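Local coordinates for protein lectin (Cicer arietinum, PDB 4OEI) that binds a divalent metal ion in the central channel of a four-bladed hemopexin-type beta-propeller and probably recognises carbohydrate as a lectin, at residues Tyr2-Phe7 with Gly60-Phe65; Tyr76-Ala81 with Phe113-Asp118. All coordinates share one frame; numbering follows the deposited sequence.

Overall arrangement
Contacts 1 and 2 tie together successive blades of a four-bladed propeller, and their centres lie about 11 Å apart. In contact 1 the innermost strands of the first two blades run side by side near the centre of the chain; contact 2, about 13 Å from that centre, joins a hairpin turn of the second blade to the loop leading into the third. One magnesium ion touches both, through Asn4 and Asp62 in contact 1 and Asp118 in contact 2, and a shared water completes the link. The contacts also meet directly: Asp62 OD2 lies 2.7 Å from Glu77 N, a probable hydrogen bond, and Cys63 packs against Ile117.

Contact 1: Tyr2-Phe7 with Gly60-Phe65; sequences YINAAF and GIDCSF. With MG (magnesium ion), chain D.
Asn4 and Asp62 lie side by side and point the same way, their amide and carboxylate planes turned 69° apart, with a magnesium ion close by. Asn4 grips the metal twice: CG stands anti to the backbone N (chi1 -164°), which brings OD1 to 2.2 Å from the ion while the backbone O binds it at 2.5 Å. Asparagine probably suits this place because its neutral amide oxygen can ligate the ion. Asp62 gives the metal its backbone O, 2.5 Å away, and turns its carboxylate elsewhere, OD2 accepting a hydrogen bond from the backbone N of Glu77. Beyond the site, strands 5-7 and 63-65 run nearly parallel, 7° apart, each hydrogen-bonded to its own blade and not to the other. Ala5 is small enough for its CB to lie against the opposing backbone, 3.4 Å from Cys63 N, and to meet the CG2 branch of Ile61 at 4.0 Å. Ser64 OG comes to the edge of the Phe7 ring, in its plane, 3.7 Å from CD1; the ring itself leads away to pack on Tyr16 and Tyr85. Water 1 bridges the strands, 3.1 Å from Ser64 O and weakly bonded to Ala6 N. Adjacent innermost strands lining a central channel, with backbone carbonyls turned to an axial metal completed by Asp118 and Asp171, are the hallmark of the hemopexin-type four-bladed beta-propeller.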
loop_
_atom_site.group_PDB
_atom_site.type_symbol
_atom_site.label_atom_id
_atom_site.label_comp_id
_atom_site.label_asym_id
_atom_site.label_seq_id
_atom_site.Cartn_x
_atom_site.Cartn_y
_atom_site.Cartn_z
ATOM N N TYR A 2 10.267 17.226 -7.775
ATOM C CA TYR A 2 9.437 18.025 -8.658
ATOM C C TYR A 2 8.021 17.481 -8.686
ATOM O O TYR A 2 7.710 16.500 -8.013
ATOM C CB TYR A 2 9.974 17.981 -10.085
ATOM C CG TYR A 2 11.244 18.775 -10.230
ATOM C CD1 TYR A 2 12.483 18.139 -10.343
ATOM C CD2 TYR A 2 11.212 20.175 -10.212
ATOM C CE1 TYR A 2 13.659 18.878 -10.437
ATOM C CE2 TYR A 2 12.375 20.918 -10.305
ATOM C CZ TYR A 2 13.592 20.269 -10.414
ATOM O OH TYR A 2 14.739 21.020 -10.504
ATOM N N ILE A 3 7.153 18.120 -9.456
ATOM C CA ILE A 3 5.779 17.665 -9.517
ATOM C C ILE A 3 5.696 16.226 -9.965
ATOM O O ILE A 3 6.278 15.840 -10.982
ATOM C CB ILE A 3 4.954 18.543 -10.453
ATOM C CG1 ILE A 3 5.356 20.007 -10.237
ATOM C CG2 ILE A 3 3.468 18.353 -10.166
ATOM C CD1 ILE A 3 4.588 20.978 -11.087
ATOM N N ASN A 4 4.982 15.418 -9.202
ATOM C CA ASN A 4 4.864 14.031 -9.580
ATOM C C ASN A 4 3.439 13.672 -9.966
ATOM O O ASN A 4 3.190 12.580 -10.469
ATOM C CB ASN A 4 5.326 13.146 -8.433
ATOM C CG ASN A 4 5.582 11.745 -8.873
ATOM O OD1 ASN A 4 5.926 11.500 -10.025
ATOM N ND2 ASN A 4 5.444 10.810 -7.959
ATOM N N ALA A 5 2.508 14.591 -9.726
ATOM C CA ALA A 5 1.117 14.358 -10.064
ATOM C C ALA A 5 0.300 15.627 -9.981
ATOM O O ALA A 5 0.650 16.563 -9.284
ATOM C CB ALA A 5 0.515 13.294 -9.150
ATOM N N ALA A 6 -0.801 15.639 -10.716
ATOM C CA ALA A 6 -1.709 16.770 -10.722
ATOM C C ALA A 6 -3.032 16.338 -11.337
ATOM O O ALA A 6 -3.123 15.307 -12.000
ATOM C CB ALA A 6 -1.113 17.912 -11.521
ATOM N N PHE A 7 -4.071 17.104 -11.063
ATOM C CA PHE A 7 -5.359 16.848 -11.670
ATOM C C PHE A 7 -6.077 18.179 -11.717
ATOM O O PHE A 7 -5.802 19.070 -10.917
ATOM C CB PHE A 7 -6.171 15.758 -10.942
ATOM C CG PHE A 7 -6.595 16.100 -9.541
ATOM C CD1 PHE A 7 -5.939 15.536 -8.448
ATOM C CD2 PHE A 7 -7.726 16.882 -9.309
ATOM C CE1 PHE A 7 -6.403 15.736 -7.149
ATOM C CE2 PHE A 7 -8.201 17.089 -8.009
ATOM C CZ PHE A 7 -7.538 16.509 -6.930
ATOM N N GLY A 60 2.550 10.278 -0.180
ATOM C CA GLY A 60 2.116 11.234 -1.174
ATOM C C GLY A 60 1.444 10.556 -2.352
ATOM O O GLY A 60 1.147 9.359 -2.312
ATOM N N ILE A 61 1.211 11.330 -3.406
ATOM C CA ILE A 61 0.556 10.828 -4.607
ATOM C C ILE A 61 1.539 10.934 -5.773
ATOM O O ILE A 61 2.113 11.998 -5.996
ATOM C CB ILE A 61 -0.736 11.649 -4.901
ATOM C CG1 ILE A 61 -1.813 11.347 -3.841
ATOM C CG2 ILE A 61 -1.299 11.285 -6.251
ATOM C CD1 ILE A 61 -1.845 12.298 -2.675
ATOM N N ASP A 62 1.757 9.840 -6.507
ATOM C CA ASP A 62 2.696 9.882 -7.628
ATOM C C ASP A 62 2.047 9.997 -9.005
ATOM O O ASP A 62 2.732 10.210 -10.006
ATOM C CB ASP A 62 3.746 8.742 -7.557
ATOM C CG ASP A 62 3.148 7.330 -7.600
ATOM O OD1 ASP A 62 2.162 7.075 -8.335
ATOM O OD2 ASP A 62 3.716 6.446 -6.908
ATOM N N CYS A 63 0.728 9.858 -9.053
ATOM C CA CYS A 63 -0.008 10.009 -10.295
ATOM C C CYS A 63 -1.477 10.161 -9.999
ATOM O O CYS A 63 -1.967 9.648 -8.994
ATOM C CB CYS A 63 0.169 8.769 -11.165
ATOM S SG CYS A 63 -0.751 8.864 -12.725
ATOM N N SER A 64 -2.185 10.882 -10.862
ATOM C CA SER A 64 -3.615 11.052 -10.671
ATOM C C SER A 64 -4.283 11.794 -11.815
ATOM O O SER A 64 -3.618 12.296 -12.713
ATOM C CB SER A 64 -3.876 11.773 -9.342
ATOM O OG SER A 64 -3.279 13.051 -9.315
ATOM N N PHE A 65 -5.611 11.828 -11.785
ATOM C CA PHE A 65 -6.375 12.516 -12.810
ATOM C C PHE A 65 -7.817 12.716 -12.357
ATOM O O PHE A 65 -8.380 11.879 -11.647
ATOM C CB PHE A 65 -6.313 11.750 -14.153
ATOM C CG PHE A 65 -6.954 10.373 -14.132
ATOM C CD1 PHE A 65 -8.321 10.217 -14.343
ATOM C CD2 PHE A 65 -6.168 9.229 -13.967
ATOM C CE1 PHE A 65 -8.901 8.938 -14.393
ATOM C CE2 PHE A 65 -6.725 7.957 -14.014
ATOM C CZ PHE A 65 -8.101 7.804 -14.232
HETATM MG MG MG D . 4.529 10.739 -11.584
HETATM O O HOH W 1 -0.653 13.270 -13.019
HETATM O O HOH W 2 6.406 9.088 -12.004
#

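Contact 2: Tyr76-Ala81 with Phe113-Asp118; sequences YENFCA and FENGID. With MG (magnesium ion), chain D.
Asn78 holds CG between its backbone N and carbonyl carbon (chi1 76°), whereas Asn115 sets CG anti to its carbonyl carbon (chi1 -70°), and the two side chains come to lie alongside each other, pointing the same way. Their amide planes are 45° apart, and they meet through Asn115 ND2, which is 3.7 Å from Asn78 CB. Asn78 CB also sits 3.7 Å from Glu114 O. Each asparagine belongs to a tight turn: type II' from Tyr76 to Phe79, and type I from Phe113 to Gly116. Glu77 takes positive phi at the second position of the first turn, a place usually given to glycine; Asn78 follows as a polar turn residue, its CG over a face of the Phe79 ring. In the propeller, this turn joins the middle strands 71-76 and 79-84 of one blade, while the other lies in the loop leading to the innermost strand of the next. Water 3 donates to Glu77 O at 2.6 Å and accepts from Ile117 N at 3.2 Å. At the far end of the loop, Asp118 binds magnesium through its backbone O at 2.2 Å, and its OD2 accepts from metal-bound water 2. Glu77 OE2 forms a salt bridge with Lys100 of the second subunit.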
loop_
_atom_site.group_PDB
_atom_site.type_symbol
_atom_site.label_atom_id
_atom_site.label_comp_id
_atom_site.label_asym_id
_atom_site.label_seq_id
_atom_site.Cartn_x
_atom_site.Cartn_y
_atom_site.Cartn_z
ATOM N N TYR A 76 -0.262 5.633 -5.885
ATOM C CA TYR A 76 1.020 5.556 -5.219
ATOM C C TYR A 76 1.543 4.162 -5.472
ATOM O O TYR A 76 1.095 3.197 -4.864
ATOM C CB TYR A 76 0.950 5.805 -3.723
ATOM C CG TYR A 76 2.346 5.730 -3.190
ATOM C CD1 TYR A 76 3.287 6.715 -3.520
ATOM C CD2 TYR A 76 2.786 4.601 -2.507
ATOM C CE1 TYR A 76 4.630 6.569 -3.194
ATOM C CE2 TYR A 76 4.127 4.447 -2.177
ATOM C CZ TYR A 76 5.039 5.431 -2.526
ATOM O OH TYR A 76 6.358 5.263 -2.211
ATOM N N GLU A 77 2.496 4.069 -6.393
ATOM C CA GLU A 77 3.066 2.789 -6.788
ATOM C C GLU A 77 1.895 1.915 -7.251
ATOM O O GLU A 77 0.954 2.439 -7.848
ATOM C CB GLU A 77 3.839 2.165 -5.629
ATOM C CG GLU A 77 4.995 3.051 -5.178
ATOM C CD GLU A 77 5.935 2.371 -4.207
ATOM O OE1 GLU A 77 5.552 1.320 -3.648
ATOM O OE2 GLU A 77 7.053 2.902 -3.998
ATOM N N ASN A 78 1.901 0.617 -6.979
ATOM C CA ASN A 78 0.795 -0.190 -7.489
ATOM C C ASN A 78 -0.606 0.032 -6.882
ATOM O O ASN A 78 -1.562 -0.646 -7.271
ATOM C CB ASN A 78 1.167 -1.692 -7.470
ATOM C CG ASN A 78 1.125 -2.306 -6.075
ATOM O OD1 ASN A 78 0.343 -1.887 -5.231
ATOM N ND2 ASN A 78 1.943 -3.331 -5.845
ATOM N N PHE A 79 -0.744 0.988 -5.962
ATOM C CA PHE A 79 -2.052 1.241 -5.344
ATOM C C PHE A 79 -2.726 2.538 -5.809
ATOM O O PHE A 79 -2.051 3.480 -6.234
ATOM C CB PHE A 79 -1.921 1.246 -3.817
ATOM C CG PHE A 79 -1.495 -0.083 -3.241
ATOM C CD1 PHE A 79 -0.160 -0.327 -2.920
ATOM C CD2 PHE A 79 -2.429 -1.098 -3.027
ATOM C CE1 PHE A 79 0.244 -1.567 -2.394
ATOM C CE2 PHE A 79 -2.041 -2.338 -2.504
ATOM C CZ PHE A 79 -0.704 -2.572 -2.184
ATOM N N CYS A 80 -4.054 2.585 -5.735
ATOM C CA CYS A 80 -4.804 3.773 -6.150
ATOM C C CYS A 80 -6.145 3.844 -5.437
ATOM O O CYS A 80 -6.560 2.889 -4.787
ATOM C CB CYS A 80 -5.054 3.740 -7.660
ATOM S SG CYS A 80 -6.126 2.373 -8.188
ATOM N N ALA A 81 -6.832 4.970 -5.567
ATOM C CA ALA A 81 -8.144 5.121 -4.944
ATOM C C ALA A 81 -8.934 6.221 -5.630
ATOM O O ALA A 81 -8.352 7.113 -6.256
ATOM C CB ALA A 81 -7.993 5.434 -3.450
ATOM N N PHE A 113 1.819 -0.905 -16.725
ATOM C CA PHE A 113 1.140 -0.006 -15.791
ATOM C C PHE A 113 0.752 -0.694 -14.493
ATOM O O PHE A 113 0.472 -0.040 -13.489
ATOM C CB PHE A 113 -0.142 0.557 -16.403
ATOM C CG PHE A 113 0.090 1.478 -17.549
ATOM C CD1 PHE A 113 0.337 0.976 -18.817
ATOM C CD2 PHE A 113 0.108 2.856 -17.351
ATOM C CE1 PHE A 113 0.600 1.833 -19.873
ATOM C CE2 PHE A 113 0.371 3.719 -18.401
ATOM C CZ PHE A 113 0.620 3.209 -19.665
ATOM N N GLU A 114 0.712 -2.018 -14.519
ATOM C CA GLU A 114 0.316 -2.783 -13.346
ATOM C C GLU A 114 0.914 -2.347 -12.013
ATOM O O GLU A 114 0.211 -2.263 -11.006
ATOM C CB GLU A 114 0.619 -4.271 -13.559
ATOM C CG GLU A 114 0.394 -5.104 -12.306
ATOM C CD GLU A 114 0.232 -6.579 -12.593
ATOM O OE1 GLU A 114 -0.032 -7.335 -11.629
ATOM O OE2 GLU A 114 0.365 -6.978 -13.773
ATOM N N ASN A 115 2.206 -2.064 -12.002
ATOM C CA ASN A 115 2.853 -1.706 -10.756
ATOM C C ASN A 115 3.085 -0.227 -10.503
ATOM O O ASN A 115 3.631 0.156 -9.462
ATOM C CB ASN A 115 4.148 -2.513 -10.630
ATOM C CG ASN A 115 3.870 -3.991 -10.377
ATOM O OD1 ASN A 115 4.279 -4.866 -11.147
ATOM N ND2 ASN A 115 3.152 -4.271 -9.294
ATOM N N GLY A 116 2.635 0.598 -11.440
ATOM C CA GLY A 116 2.786 2.028 -11.288
ATOM C C GLY A 116 2.522 2.805 -12.553
ATOM O O GLY A 116 2.790 2.331 -13.653
ATOM N N ILE A 117 1.969 4.004 -12.396
ATOM C CA ILE A 117 1.696 4.865 -13.546
ATOM C C ILE A 117 2.408 6.198 -13.254
ATOM O O ILE A 117 2.345 6.717 -12.132
ATOM C CB ILE A 117 0.184 5.088 -13.735
ATOM C CG1 ILE A 117 -0.505 3.727 -13.944
ATOM C CG2 ILE A 117 -0.066 6.015 -14.923
ATOM C CD1 ILE A 117 -2.014 3.794 -14.137
ATOM N N ASP A 118 3.087 6.742 -14.263
ATOM C CA ASP A 118 3.833 7.995 -14.122
ATOM C C ASP A 118 2.963 9.239 -14.067
ATOM O O ASP A 118 3.156 10.114 -13.222
ATOM C CB ASP A 118 4.808 8.167 -15.288
ATOM C CG ASP A 118 5.955 7.169 -15.249
ATOM O OD1 ASP A 118 6.518 6.884 -16.339
ATOM O OD2 ASP A 118 6.318 6.682 -14.131
HETATM MG MG MG D . 4.529 10.739 -11.584
HETATM O O HOH W 3 1.136 4.600 -9.326
HETATM O O HOH W 4 -2.000 -3.413 -9.227
HETATM O O HOH W 2 6.406 9.088 -12.004
#